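Long-range contacts in Atu0111 protein (Agrobacterium tumefaciens, PDB 2FSQ), which is of unknown function but belongs to the 2H clan and is probably a phosphoesterase with an active site built around two His-x-Thr motifs: residues A72-F77 / S188-E193; H84-Q89 / D175-H180; G28-A33 / L183-S188. All coordinates share one frame; numbering follows the deposited sequence. Where two conformers were deposited one is given.

Overall arrangement
From the N terminus, the loop 28-33 comes first; much later in the chain it meets strand 184-186 and the residues just after it, closing the largest loop (interaction 3). Residues 72-77, which end in strand 75-77, contact the chain at 188-193, leaving interactions 1 and 3 crossed in sequence. They share Ser188 and touch, since strands 75-77 and 184-186 pair antiparallel; their centres lie about 10 Å apart. Interaction 2, between 84-89 and 175-180, is nested inside both loops. It joins the edges of the four- and three-stranded sheets near the centre of the molecule, about 24 Å from interaction 1 and 20 Å from interaction 3, centre to centre.

Interaction 1. Residues A72-F77 / S188-E193; sequences ASQLAF and SWFEPE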
ATOM      1  N   ALA A  72       8.541  13.485  11.347  1.00 16.70           N
ATOM      2  CA  ALA A  72       7.231  13.399  10.699  1.00 17.02           C
ATOM      3  C   ALA A  72       7.072  14.503   9.654  1.00 17.16           C
ATOM      4  O   ALA A  72       6.333  14.348   8.675  1.00 16.62           O
ATOM      5  CB  ALA A  72       6.126  13.485  11.728  1.00 18.57           C
ATOM      6  N   SER A  73       7.795  15.606   9.860  1.00 17.20           N
ATOM      7  CA  SER A  73       7.792  16.718   8.920  1.00 17.67           C
ATOM      8  C   SER A  73       8.371  16.354   7.545  1.00 17.37           C
ATOM      9  O   SER A  73       8.152  17.078   6.570  1.00 18.13           O
ATOM     10  CB  SER A  73       8.532  17.918   9.514  1.00 18.27           C
ATOM     11  OG  SER A  73       9.880  17.613   9.826  1.00 20.36           O
ATOM     12  N   GLN A  74       9.089  15.231   7.478  1.00 16.13           N
ATOM     13  CA  GLN A  74       9.706  14.719   6.242  1.00 15.37           C
ATOM     14  C   GLN A  74       8.911  13.578   5.618  1.00 14.47           C
ATOM     15  O   GLN A  74       9.392  12.927   4.690  1.00 13.97           O
ATOM     16  CB  GLN A  74      11.119  14.227   6.528  1.00 15.36           C
ATOM     17  CG  GLN A  74      12.030  15.252   7.180  1.00 16.34           C
ATOM     18  CD  GLN A  74      13.421  14.701   7.422  1.00 17.87           C
ATOM     19  OE1 GLN A  74      14.088  14.190   6.514  1.00 21.83           O
ATOM     20  NE2 GLN A  74      13.880  14.838   8.638  1.00 17.07           N
ATOM     21  N   LEU A  75       7.716  13.349   6.144  1.00 13.75           N
ATOM     22  CA  LEU A  75       6.829  12.268   5.708  1.00 13.54           C
ATOM     23  C   LEU A  75       5.510  12.856   5.266  1.00 13.45           C
ATOM     24  O   LEU A  75       5.066  13.872   5.803  1.00 14.35           O
ATOM     25  CB  LEU A  75       6.576  11.304   6.867  1.00 13.80           C
ATOM     26  CG  LEU A  75       7.787  10.572   7.436  1.00 14.03           C
ATOM     27  CD1 LEU A  75       7.365   9.722   8.637  1.00 14.61           C
ATOM     28  CD2 LEU A  75       8.417   9.680   6.390  1.00 15.08           C
ATOM     29  N   ALA A  76       4.897  12.244   4.260  1.00 13.22           N
ATOM     30  CA  ALA A  76       3.584  12.655   3.788  1.00 12.95           C
ATOM     31  C   ALA A  76       2.594  11.588   4.207  1.00 12.57           C
ATOM     32  O   ALA A  76       2.568  10.473   3.648  1.00 13.11           O
ATOM     33  CB  ALA A  76       3.568  12.821   2.281  1.00 13.46           C
ATOM     34  N   PHE A  77       1.805  11.892   5.235  1.00 12.65           N
ATOM     35  CA  PHE A  77       0.846  10.925   5.771  1.00 12.69           C
ATOM     36  C   PHE A  77      -0.437  10.972   4.966  1.00 13.71           C
ATOM     37  O   PHE A  77      -0.932  12.054   4.628  1.00 14.61           O
ATOM     38  CB  PHE A  77       0.534  11.227   7.255  1.00 13.20           C
ATOM     39  CG  PHE A  77       1.639  10.831   8.195  1.00 13.08           C
ATOM     40  CD1 PHE A  77       1.593   9.616   8.889  1.00 15.65           C
ATOM     41  CD2 PHE A  77       2.737  11.663   8.375  1.00 15.70           C
ATOM     42  CE1 PHE A  77       2.623   9.259   9.751  1.00 15.91           C
ATOM     43  CE2 PHE A  77       3.757  11.323   9.234  1.00 14.93           C
ATOM     44  CZ  PHE A  77       3.711  10.119   9.924  1.00 16.70           C
ATOM     45  N   SER A 188      11.629  13.506   2.165  1.00 13.44           N
ATOM     46  CA  SER A 188      13.078  13.740   2.153  1.00 14.96           C
ATOM     47  C   SER A 188      13.756  12.716   3.031  1.00 15.41           C
ATOM     48  O   SER A 188      13.185  12.299   4.034  1.00 15.72           O
ATOM     49  CB  SER A 188      13.444  15.161   2.603  1.00 15.24           C
ATOM     50  OG  SER A 188      12.969  15.455   3.910  1.00 16.38           O
ATOM     51  N   TRP A 189      14.950  12.286   2.629  1.00 16.37           N
ATOM     52  CA  TRP A 189      15.651  11.214   3.336  1.00 17.24           C
ATOM     53  C   TRP A 189      16.040  11.651   4.745  1.00 18.12           C
ATOM     54  O   TRP A 189      16.225  12.840   5.009  1.00 18.25           O
ATOM     55  CB  TRP A 189      16.873  10.739   2.524  1.00 17.88           C
ATOM     56  CG  TRP A 189      16.533  10.303   1.108  1.00 18.77           C
ATOM     57  CD1 TRP A 189      16.994  10.873  -0.055  1.00 19.04           C
ATOM     58  CD2 TRP A 189      15.666   9.235   0.712  1.00 18.15           C
ATOM     59  NE1 TRP A 189      16.465  10.219  -1.145  1.00 19.91           N
ATOM     60  CE2 TRP A 189      15.660   9.201  -0.710  1.00 17.27           C
ATOM     61  CE3 TRP A 189      14.924   8.274   1.411  1.00 18.65           C
ATOM     62  CZ2 TRP A 189      14.908   8.269  -1.438  1.00 18.84           C
ATOM     63  CZ3 TRP A 189      14.174   7.343   0.683  1.00 19.93           C
ATOM     64  CH2 TRP A 189      14.182   7.345  -0.731  1.00 18.85           C
ATOM     65  N   PHE A 190      16.130  10.682   5.654  1.00 18.29           N
ATOM     66  CA  PHE A 190      16.415  10.963   7.064  1.00 19.34           C
ATOM     67  C   PHE A 190      17.909  11.042   7.313  1.00 20.65           C
ATOM     68  O   PHE A 190      18.669  10.213   6.810  1.00 21.15           O
ATOM     69  CB  PHE A 190      15.865   9.837   7.961  1.00 18.88           C
ATOM     70  CG  PHE A 190      14.373   9.868   8.186  1.00 17.31           C
ATOM     71  CD1 PHE A 190      13.494  10.499   7.299  1.00 17.64           C
ATOM     72  CD2 PHE A 190      13.839   9.191   9.279  1.00 16.61           C
ATOM     73  CE1 PHE A 190      12.121  10.479   7.531  1.00 16.20           C
ATOM     74  CE2 PHE A 190      12.483   9.167   9.516  1.00 16.58           C
ATOM     75  CZ  PHE A 190      11.614   9.813   8.634  1.00 17.31           C
ATOM     76  N   GLU A 191      18.329  12.030   8.100  1.00 21.72           N
ATOM     77  CA  GLU A 191      19.708  12.080   8.586  1.00 23.06           C
ATOM     78  C   GLU A 191      19.970  10.856   9.456  1.00 22.50           C
ATOM     79  O   GLU A 191      19.093  10.445  10.225  1.00 21.75           O
ATOM     80  CB  GLU A 191      19.975  13.364   9.373  1.00 23.78           C
ATOM     81  CG  GLU A 191      19.927  14.655   8.537  1.00 27.30           C
ATOM     82  CD  GLU A 191      21.085  14.797   7.541  1.00 30.76           C
ATOM     83  OE1 GLU A 191      22.092  14.056   7.640  1.00 34.49           O
ATOM     84  OE2 GLU A 191      20.992  15.674   6.648  1.00 34.69           O
ATOM     85  N   PRO A 192      21.162  10.243   9.325  1.00 22.39           N
ATOM     86  CA  PRO A 192      21.411   9.012  10.098  1.00 22.13           C
ATOM     87  C   PRO A 192      21.310   9.141  11.630  1.00 21.70           C
ATOM     88  O   PRO A 192      20.991   8.160  12.305  1.00 21.44           O
ATOM     89  CB  PRO A 192      22.834   8.604   9.681  1.00 22.81           C
ATOM     90  CG  PRO A 192      23.402   9.766   8.978  1.00 23.63           C
ATOM     91  CD  PRO A 192      22.301  10.597   8.453  1.00 22.67           C
ATOM     92  N   GLU A 193      21.555  10.328  12.180  0.60 21.02           N
ATOM     93  CA  GLU A 193      21.608  10.477  13.639  0.60 20.65           C
ATOM     94  C   GLU A 193      20.279  10.208  14.369  0.60 19.77           C
ATOM     95  O   GLU A 193      20.276   9.874  15.560  0.60 19.28           O
ATOM     96  CB  GLU A 193      22.194  11.836  14.041  0.60 21.06           C
ATOM     97  CG  GLU A 193      23.691  11.998  13.725  0.60 22.19           C
ATOM     98  CD  GLU A 193      23.989  12.348  12.267  0.60 23.50           C
ATOM     99  OE1 GLU A 193      23.057  12.692  11.503  0.60 22.66           O
ATOM    100  OE2 GLU A 193      25.179  12.286  11.884  0.60 25.93           O
TER
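The end of a short 3-10 turn and the start of strand 75-77 run up against the chain leaving strand 184-186, with the CA atoms of Gln74 and Ser188 5.4 Å apart. Gln74 O already accepts the backbone N-H of Val187, and Ser188 N adds only a weak second bond to it, at 3.4 Å. The Gln74 side chain leaves with CG anti to its own carbonyl carbon (chi1 -55°) and runs extended over Ser188, whose OG lies 3.4 Å from Gln74 CG. Its terminal amide ends among the polar atoms of Ser188 and Trp189. On the other flank Leu75 and Phe190 cross at about a right angle: Leu75 CD2 touches the ring tip, 3.9 Å from Phe190 CZ, while Phe190 CE1 comes within 4.0 Å of Gln74 CB. Trp198 of helix 195-212 meets Phe190 edge-to-face and packs on Leu75. Trp189 starts away from 72-77, and its indole stacks on His20 and donates from NE1 to Gln22 O. Gln74 O thus takes one strong and one weak donor where the pairing of 75-77 with 184-186 ends, and a polar half round Ser188 adjoins an apolar half round Leu75 and Phe190.

Interaction 2. Residues H84-Q89 / D175-H180; sequences HMTVFQ and DTYEFH. With ACY (acetic acid), chain B.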
ATOM      1  N   HIS A  84      -5.301   1.152   3.616  1.00 12.48           N
ATOM      2  CA  HIS A  84      -5.661  -0.061   2.904  1.00 11.79           C
ATOM      3  C   HIS A  84      -4.437  -0.914   2.693  1.00 12.01           C
ATOM      4  O   HIS A  84      -3.311  -0.416   2.730  1.00 11.74           O
ATOM      5  CB  HIS A  84      -6.218   0.279   1.503  1.00 11.78           C
ATOM      6  CG  HIS A  84      -5.264   1.075   0.664  1.00 12.14           C
ATOM      7  ND1 HIS A  84      -4.454   0.532  -0.316  1.00 14.74           N
ATOM      8  CD2 HIS A  84      -5.012   2.402   0.666  1.00 11.04           C
ATOM      9  CE1 HIS A  84      -3.721   1.497  -0.858  1.00 11.35           C
ATOM     10  NE2 HIS A  84      -4.049   2.640  -0.282  1.00 14.63           N
HETATM   11  N   MSE A  85      -4.666  -2.199   2.468  1.00 11.49           N
HETATM   12  CA  MSE A  85      -3.621  -3.069   1.955  1.00 11.69           C
HETATM   13  C   MSE A  85      -3.936  -3.323   0.485  1.00 11.28           C
HETATM   14  O   MSE A  85      -4.980  -3.884   0.159  1.00 12.43           O
HETATM   15  CB  MSE A  85      -3.594  -4.414   2.689  1.00 11.94           C
HETATM   16  CG  MSE A  85      -2.448  -5.279   2.180  1.00 11.91           C
HETATM   17 SE   MSE A  85      -2.531  -7.098   2.937  0.75 15.79          SE
HETATM   18  CE  MSE A  85      -3.793  -7.835   1.655  1.00 14.56           C
ATOM     19  N   THR A  86      -3.026  -2.955  -0.412  1.00 11.29           N
ATOM     20  CA  THR A  86      -3.204  -3.299  -1.832  1.00 11.10           C
ATOM     21  C   THR A  86      -3.068  -4.817  -2.009  1.00 11.00           C
ATOM     22  O   THR A  86      -2.197  -5.459  -1.413  1.00 11.83           O
ATOM     23  CB  THR A  86      -2.182  -2.545  -2.676  1.00 11.50           C
ATOM     24  OG1 THR A  86      -2.412  -1.149  -2.484  1.00 13.34           O
ATOM     25  CG2 THR A  86      -2.305  -2.877  -4.177  1.00 12.36           C
ATOM     26  N   VAL A  87      -3.997  -5.384  -2.775  1.00 11.03           N
ATOM     27  CA  VAL A  87      -3.936  -6.804  -3.124  1.00 11.63           C
ATOM     28  C   VAL A  87      -3.298  -6.959  -4.505  1.00 11.73           C
ATOM     29  O   VAL A  87      -2.444  -7.814  -4.702  1.00 11.68           O
ATOM     30  CB  VAL A  87      -5.334  -7.434  -3.130  1.00 11.60           C
ATOM     31  CG1 VAL A  87      -5.289  -8.913  -3.533  1.00 13.88           C
ATOM     32  CG2 VAL A  87      -5.960  -7.291  -1.739  1.00 14.02           C
ATOM     33  N   PHE A  88      -3.700  -6.113  -5.455  1.00 11.35           N
ATOM     34  CA  PHE A  88      -3.122  -6.155  -6.810  1.00 11.31           C
ATOM     35  C   PHE A  88      -3.201  -4.767  -7.410  1.00 11.81           C
ATOM     36  O   PHE A  88      -4.294  -4.209  -7.512  1.00 12.31           O
ATOM     37  CB  PHE A  88      -3.886  -7.164  -7.683  1.00 11.73           C
ATOM     38  CG  PHE A  88      -3.233  -7.420  -9.008  1.00 11.86           C
ATOM     39  CD1 PHE A  88      -2.295  -8.426  -9.142  1.00 12.41           C
ATOM     40  CD2 PHE A  88      -3.565  -6.659 -10.133  1.00 11.50           C
ATOM     41  CE1 PHE A  88      -1.682  -8.685 -10.365  1.00 12.88           C
ATOM     42  CE2 PHE A  88      -2.943  -6.900 -11.367  1.00 12.30           C
ATOM     43  CZ  PHE A  88      -2.030  -7.923 -11.487  1.00 11.71           C
ATOM     44  N   GLN A  89      -2.048  -4.182  -7.766  1.00 10.81           N
ATOM     45  CA  GLN A  89      -2.035  -2.843  -8.360  1.00 12.05           C
ATOM     46  C   GLN A  89      -2.697  -2.860  -9.720  1.00 11.89           C
ATOM     47  O   GLN A  89      -2.382  -3.715 -10.546  1.00 12.35           O
ATOM     48  CB  GLN A  89      -0.612  -2.341  -8.588  1.00 12.52           C
ATOM     49  CG  GLN A  89       0.148  -1.966  -7.348  1.00 13.39           C
ATOM     50  CD  GLN A  89       1.459  -1.243  -7.682  1.00 14.21           C
ATOM     51  OE1 GLN A  89       1.628  -0.729  -8.785  1.00 16.14           O
ATOM     52  NE2 GLN A  89       2.382  -1.208  -6.730  1.00 15.52           N
ATOM     53  N   ASP A 175       5.644 -12.537  -7.938  1.00 12.59           N
ATOM     54  CA  ASP A 175       5.726 -13.693  -7.052  1.00 13.10           C
ATOM     55  C   ASP A 175       6.448 -13.422  -5.737  1.00 13.97           C
ATOM     56  O   ASP A 175       6.396 -14.266  -4.831  1.00 15.98           O
ATOM     57  CB  ASP A 175       6.408 -14.859  -7.770  1.00 13.76           C
ATOM     58  CG  ASP A 175       5.533 -15.473  -8.838  1.00 15.42           C
ATOM     59  OD1 ASP A 175       4.302 -15.587  -8.626  1.00 17.63           O
ATOM     60  OD2 ASP A 175       6.098 -15.875  -9.880  1.00 21.76           O
ATOM     61  N   THR A 176       7.136 -12.281  -5.645  1.00 13.12           N
ATOM     62  CA  THR A 176       7.858 -11.899  -4.427  1.00 13.76           C
ATOM     63  C   THR A 176       7.269 -10.635  -3.790  1.00 13.85           C
ATOM     64  O   THR A 176       7.936  -9.936  -3.022  1.00 15.87           O
ATOM     65  CB  THR A 176       9.329 -11.625  -4.752  1.00 13.98           C
ATOM     66  OG1 THR A 176       9.411 -10.693  -5.843  1.00 16.27           O
ATOM     67  CG2 THR A 176      10.040 -12.937  -5.107  1.00 16.27           C
ATOM     68  N   TYR A 177       6.012 -10.381  -4.085  1.00 12.80           N
ATOM     69  CA  TYR A 177       5.330  -9.163  -3.654  1.00 12.10           C
ATOM     70  C   TYR A 177       5.322  -8.986  -2.136  1.00 12.45           C
ATOM     71  O   TYR A 177       4.957  -9.917  -1.407  1.00 13.59           O
ATOM     72  CB  TYR A 177       3.892  -9.167  -4.214  1.00 12.25           C
ATOM     73  CG  TYR A 177       3.132  -7.903  -3.880  1.00 11.61           C
ATOM     74  CD1 TYR A 177       3.408  -6.707  -4.529  1.00 12.52           C
ATOM     75  CD2 TYR A 177       2.165  -7.904  -2.882  1.00 11.48           C
ATOM     76  CE1 TYR A 177       2.744  -5.548  -4.209  1.00 11.09           C
ATOM     77  CE2 TYR A 177       1.489  -6.737  -2.540  1.00 12.12           C
ATOM     78  CZ  TYR A 177       1.783  -5.554  -3.199  1.00 12.02           C
ATOM     79  OH  TYR A 177       1.127  -4.380  -2.864  1.00 12.63           O
ATOM     80  N   GLU A 178       5.691  -7.787  -1.669  1.00 11.33           N
ATOM     81  CA  GLU A 178       5.617  -7.468  -0.250  1.00 12.08           C
ATOM     82  C   GLU A 178       4.295  -6.753   0.082  1.00 11.52           C
ATOM     83  O   GLU A 178       4.059  -5.599  -0.324  1.00 11.53           O
ATOM     84  CB  GLU A 178       6.810  -6.586   0.146  1.00 12.71           C
ATOM     85  CG  GLU A 178       6.819  -6.234   1.626  1.00 14.87           C
ATOM     86  CD  GLU A 178       8.032  -5.431   2.017  1.00 18.54           C
ATOM     87  OE1 GLU A 178       8.123  -4.256   1.611  1.00 23.08           O
ATOM     88  OE2 GLU A 178       8.882  -5.979   2.741  1.00 23.83           O
ATOM     89  N   PHE A 179       3.429  -7.458   0.803  1.00 11.10           N
ATOM     90  CA  PHE A 179       2.195  -6.859   1.270  1.00 11.12           C
ATOM     91  C   PHE A 179       2.474  -5.822   2.341  1.00 11.36           C
ATOM     92  O   PHE A 179       3.337  -6.007   3.192  1.00 11.32           O
ATOM     93  CB  PHE A 179       1.243  -7.927   1.811  1.00 11.61           C
ATOM     94  CG  PHE A 179       0.735  -8.865   0.763  1.00 12.80           C
ATOM     95  CD1 PHE A 179      -0.350  -8.521  -0.039  1.00 13.27           C
ATOM     96  CD2 PHE A 179       1.345 -10.100   0.575  1.00 14.80           C
ATOM     97  CE1 PHE A 179      -0.811  -9.404  -1.011  1.00 14.52           C
ATOM     98  CE2 PHE A 179       0.883 -10.968  -0.390  1.00 14.90           C
ATOM     99  CZ  PHE A 179      -0.183 -10.623  -1.186  1.00 14.67           C
ATOM    100  N   HIS A 180       1.705  -4.742   2.327  1.00 10.75           N
ATOM    101  CA  HIS A 180       1.944  -3.671   3.281  1.00 11.50           C
ATOM    102  C   HIS A 180       0.737  -2.774   3.403  1.00 10.66           C
ATOM    103  O   HIS A 180      -0.136  -2.771   2.521  1.00 11.32           O
ATOM    104  CB  HIS A 180       3.161  -2.850   2.863  1.00 12.25           C
ATOM    105  CG  HIS A 180       3.022  -2.238   1.509  1.00 11.42           C
ATOM    106  ND1 HIS A 180       3.185  -2.965   0.345  1.00 11.85           N
ATOM    107  CD2 HIS A 180       2.721  -0.972   1.127  1.00 13.67           C
ATOM    108  CE1 HIS A 180       2.992  -2.171  -0.697  1.00 13.48           C
ATOM    109  NE2 HIS A 180       2.722  -0.955  -0.251  1.00 13.90           N
TER
HETATM  110  C   ACY B 450       0.651   0.980  -1.564  1.00 28.03           C
HETATM  111  O   ACY B 450      -0.017   1.695  -0.769  1.00 28.20           O
HETATM  112  OXT ACY B 450       0.192  -0.027  -2.166  1.00 28.57           O
HETATM  113  CH3 ACY B 450       2.103   1.311  -1.770  1.00 28.45           C
HETATM  114  O   HOH W   1       0.093  -4.486  -0.311  1.00 11.88           O
HETATM  115  O   HOH W   2      -0.534  -1.658   0.077  1.00 14.18           O
HETATM  116  O   HOH W   3       1.775  -2.052  -4.039  1.00 19.75           O
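An acetate, probably from the crystallisation liquor, sits between the two segments and takes a hydrogen bond on OXT from Thr86 OG1, 2.9 Å away; Thr182 OG1 bonds it as well. Water 2 accepts from Thr86 N and lies within bonding distance of OXT and, at 2.7 Å, of His180 O, so its protons must be shared out. Water 1 accepts from His180 N, bonds Tyr177 OH and can donate to Thr86 O at 2.7 Å, though other acceptors compete. Solvent thus joins the strands where their backbones lie too far apart to pair. Beyond this shell, His180 ND1 donates to Glu178 O at 2.9 Å in the ring plane, which holds the ring's rotation. His84 and His180 share the crowded first torsion (chi1 57° and 59°), consistent with the two related His-x-Thr motifs of 2H phosphoesterases; by that likeness both are probably catalytic. Behind the site selenomethionine Met85, with CG anti to the backbone N, lays SE obliquely 5.0 Å from the Phe179 ring centroid, a Met-aromatic contact. Strand 42-48 pairs with 84-92, the pairing interrupted by a classic bulge in which Val87 and Phe88 face Val45, while 142-147 pairs with 179-182 and helix 150-167 backs Phe179 and Phe88.

Interaction 3. Residues G28-A33 / L183-S188; sequences GSRFSA and LSYIVS
One direct hydrogen bond links loop 28-33 to strand 184-186: Arg30 NH1 donates to Tyr185 OH over 3.0 Å, somewhat bent at 146°, with the hydroxyl close to the guanidinium plane. That plane stands 82° from the phenol ring, so the guanidinium meets Tyr185 at its hydroxyl tip and does not stack on it. To reach this point the Arg30 chain starts with CG anti to the backbone N and bends at chi3, which brings CD against the ring, 3.5 Å from Tyr185 CE1. The main charge partner of Arg30 lies elsewhere, in the salt bridge from NE to Glu40.

Aromatic and apolar packing makes up the rest. Phe31 starts toward the strand with CG in the crowded position between N and the carbonyl carbon, and its CE2 sits 3.5 Å from Tyr185 CB. The two rings lie oblique, their planes at 45° and their centroids 5.9 Å apart. His26 meets the Tyr185 ring nearly at right angles, and Met229 touches both Arg30 and Tyr185. On the other flank Phe31 CE1 slides past Val187, 4.0 Å from CG2, while the CG1 branch of Val187 comes within 3.5 Å of Ala33 O.

Backbone groups complete the fit. The loop closes on itself through a hydrogen bond from Gly28 N to Phe31 O, and Phe31 CZ lies 3.3 Å from Ile186 O.

The Tyr185 side chain lies about 4 Å from the bound acetate, so the Arg30 bond would tend to fix its hydroxyl and, through the nearby positive charge, might make it more acidic beside the probable active site.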
ATOM      1  N   GLY A  28       7.327  15.276  -6.488  1.00 12.50           N
ATOM      2  CA  GLY A  28       6.933  16.037  -7.666  1.00 12.85           C
ATOM      3  C   GLY A  28       5.853  15.369  -8.517  1.00 13.62           C
ATOM      4  O   GLY A  28       5.231  16.033  -9.352  1.00 15.19           O
ATOM      5  N   SER A  29       5.662  14.064  -8.318  0.50 13.60           N
ATOM      6  CA  SER A  29       4.630  13.303  -9.016  0.50 13.92           C
ATOM      7  C   SER A  29       3.498  12.941  -8.050  0.50 14.00           C
ATOM      8  O   SER A  29       2.367  13.393  -8.198  0.50 13.95           O
ATOM      9  CB  SER A  29       5.237  12.046  -9.660  0.50 14.67           C
ATOM     10  OG  SER A  29       6.262  12.402 -10.585  0.50 15.91           O
ATOM     11  N   ARG A  30       3.828  12.156  -7.033  1.00 13.25           N
ATOM     12  CA  ARG A  30       2.823  11.667  -6.094  1.00 12.94           C
ATOM     13  C   ARG A  30       2.496  12.727  -5.043  1.00 12.17           C
ATOM     14  O   ARG A  30       1.361  12.803  -4.551  1.00 13.05           O
ATOM     15  CB  ARG A  30       3.291  10.391  -5.411  1.00 12.15           C
ATOM     16  CG  ARG A  30       2.205   9.738  -4.532  1.00 12.93           C
ATOM     17  CD  ARG A  30       2.380   8.202  -4.479  1.00 13.81           C
ATOM     18  NE  ARG A  30       2.184   7.612  -5.808  1.00 13.52           N
ATOM     19  CZ  ARG A  30       2.177   6.311  -6.078  1.00 14.56           C
ATOM     20  NH1 ARG A  30       2.284   5.409  -5.107  1.00 14.94           N
ATOM     21  NH2 ARG A  30       2.043   5.905  -7.345  1.00 16.26           N
ATOM     22  N   PHE A  31       3.503  13.509  -4.658  1.00 11.84           N
ATOM     23  CA  PHE A  31       3.322  14.527  -3.617  1.00 12.25           C
ATOM     24  C   PHE A  31       4.304  15.667  -3.848  1.00 12.70           C
ATOM     25  O   PHE A  31       5.337  15.491  -4.496  1.00 12.15           O
ATOM     26  CB  PHE A  31       3.554  13.945  -2.199  1.00 12.93           C
ATOM     27  CG  PHE A  31       4.805  13.120  -2.106  1.00 12.31           C
ATOM     28  CD1 PHE A  31       6.065  13.730  -1.942  1.00 12.57           C
ATOM     29  CD2 PHE A  31       4.739  11.732  -2.210  1.00 12.68           C
ATOM     30  CE1 PHE A  31       7.230  12.966  -1.934  1.00 13.20           C
ATOM     31  CE2 PHE A  31       5.902  10.952  -2.177  1.00 13.15           C
ATOM     32  CZ  PHE A  31       7.152  11.565  -2.035  1.00 13.54           C
ATOM     33  N   SER A  32       3.950  16.828  -3.311  1.00 13.39           N
ATOM     34  CA  SER A  32       4.833  17.998  -3.307  1.00 13.47           C
ATOM     35  C   SER A  32       5.891  17.943  -2.189  1.00 13.98           C
ATOM     36  O   SER A  32       5.854  17.062  -1.297  1.00 14.30           O
ATOM     37  CB  SER A  32       3.976  19.236  -3.106  1.00 13.80           C
ATOM     38  OG  SER A  32       3.583  19.301  -1.744  1.00 15.31           O
ATOM     39  N   ALA A  33       6.818  18.904  -2.220  1.00 14.00           N
ATOM     40  CA  ALA A  33       7.845  19.012  -1.179  1.00 15.19           C
ATOM     41  C   ALA A  33       7.289  19.248   0.215  1.00 15.41           C
ATOM     42  O   ALA A  33       7.987  18.998   1.209  1.00 16.06           O
ATOM     43  CB  ALA A  33       8.838  20.104  -1.524  1.00 15.61           C
ATOM     44  N   LEU A 183       1.393   3.990   5.657  1.00 11.17           N
ATOM     45  CA  LEU A 183       1.014   5.084   6.541  1.00 12.41           C
ATOM     46  C   LEU A 183       1.530   6.420   5.994  1.00 12.19           C
ATOM     47  O   LEU A 183       0.922   7.461   6.236  1.00 13.25           O
ATOM     48  CB  LEU A 183       1.563   4.863   7.956  1.00 12.12           C
ATOM     49  CG  LEU A 183       0.987   3.655   8.700  1.00 14.26           C
ATOM     50  CD1 LEU A 183       1.617   3.574  10.069  1.00 16.61           C
ATOM     51  CD2 LEU A 183      -0.530   3.734   8.813  1.00 16.58           C
ATOM     52  N   SER A 184       2.650   6.393   5.270  1.00 12.14           N
ATOM     53  CA  SER A 184       3.236   7.648   4.783  1.00 11.98           C
ATOM     54  C   SER A 184       4.137   7.387   3.599  1.00 11.80           C
ATOM     55  O   SER A 184       4.498   6.240   3.312  1.00 11.94           O
ATOM     56  CB  SER A 184       4.059   8.344   5.880  1.00 13.01           C
ATOM     57  OG  SER A 184       5.313   7.721   6.059  1.00 13.61           O
ATOM     58  N   TYR A 185       4.522   8.477   2.941  1.00 11.44           N
ATOM     59  CA  TYR A 185       5.575   8.454   1.937  1.00 11.52           C
ATOM     60  C   TYR A 185       6.751   9.271   2.432  1.00 12.46           C
ATOM     61  O   TYR A 185       6.565  10.328   3.039  1.00 12.39           O
ATOM     62  CB  TYR A 185       5.067   9.051   0.625  1.00 12.57           C
ATOM     63  CG  TYR A 185       4.144   8.126  -0.117  1.00 12.77           C
ATOM     64  CD1 TYR A 185       4.639   7.306  -1.135  1.00 13.90           C
ATOM     65  CD2 TYR A 185       2.799   8.026   0.219  1.00 12.81           C
ATOM     66  CE1 TYR A 185       3.814   6.424  -1.799  1.00 13.71           C
ATOM     67  CE2 TYR A 185       1.955   7.136  -0.456  1.00 11.56           C
ATOM     68  CZ  TYR A 185       2.482   6.338  -1.455  1.00 12.74           C
ATOM     69  OH  TYR A 185       1.669   5.471  -2.132  1.00 14.45           O
ATOM     70  N   ILE A 186       7.956   8.821   2.115  1.00 13.05           N
ATOM     71  CA  ILE A 186       9.154   9.600   2.437  1.00 13.08           C
ATOM     72  C   ILE A 186       9.240  10.787   1.467  1.00 13.26           C
ATOM     73  O   ILE A 186       9.286  10.596   0.247  1.00 13.41           O
ATOM     74  CB  ILE A 186      10.435   8.762   2.289  1.00 14.22           C
ATOM     75  CG1 ILE A 186      10.308   7.434   3.044  1.00 15.85           C
ATOM     76  CG2 ILE A 186      11.665   9.583   2.701  1.00 16.68           C
ATOM     77  CD1 ILE A 186      10.278   7.579   4.517  1.00 20.01           C
ATOM     78  N   VAL A 187       9.250  12.006   2.010  1.00 13.24           N
ATOM     79  CA  VAL A 187       9.411  13.216   1.202  1.00 12.79           C
ATOM     80  C   VAL A 187      10.875  13.627   1.065  1.00 13.27           C
ATOM     81  O   VAL A 187      11.306  14.044  -0.024  1.00 12.84           O
ATOM     82  CB  VAL A 187       8.585  14.377   1.789  1.00 13.02           C
ATOM     83  CG1 VAL A 187       8.681  15.619   0.888  1.00 14.35           C
ATOM     84  CG2 VAL A 187       7.144  13.949   1.970  1.00 13.20           C
ATOM     85  N   SER A 188      11.629  13.506   2.165  1.00 13.44           N
ATOM     86  CA  SER A 188      13.078  13.740   2.153  1.00 14.96           C
ATOM     87  C   SER A 188      13.756  12.716   3.031  1.00 15.41           C
ATOM     88  O   SER A 188      13.185  12.299   4.034  1.00 15.72           O
ATOM     89  CB  SER A 188      13.444  15.161   2.603  1.00 15.24           C
ATOM     90  OG  SER A 188      12.969  15.455   3.910  1.00 16.38           O
TER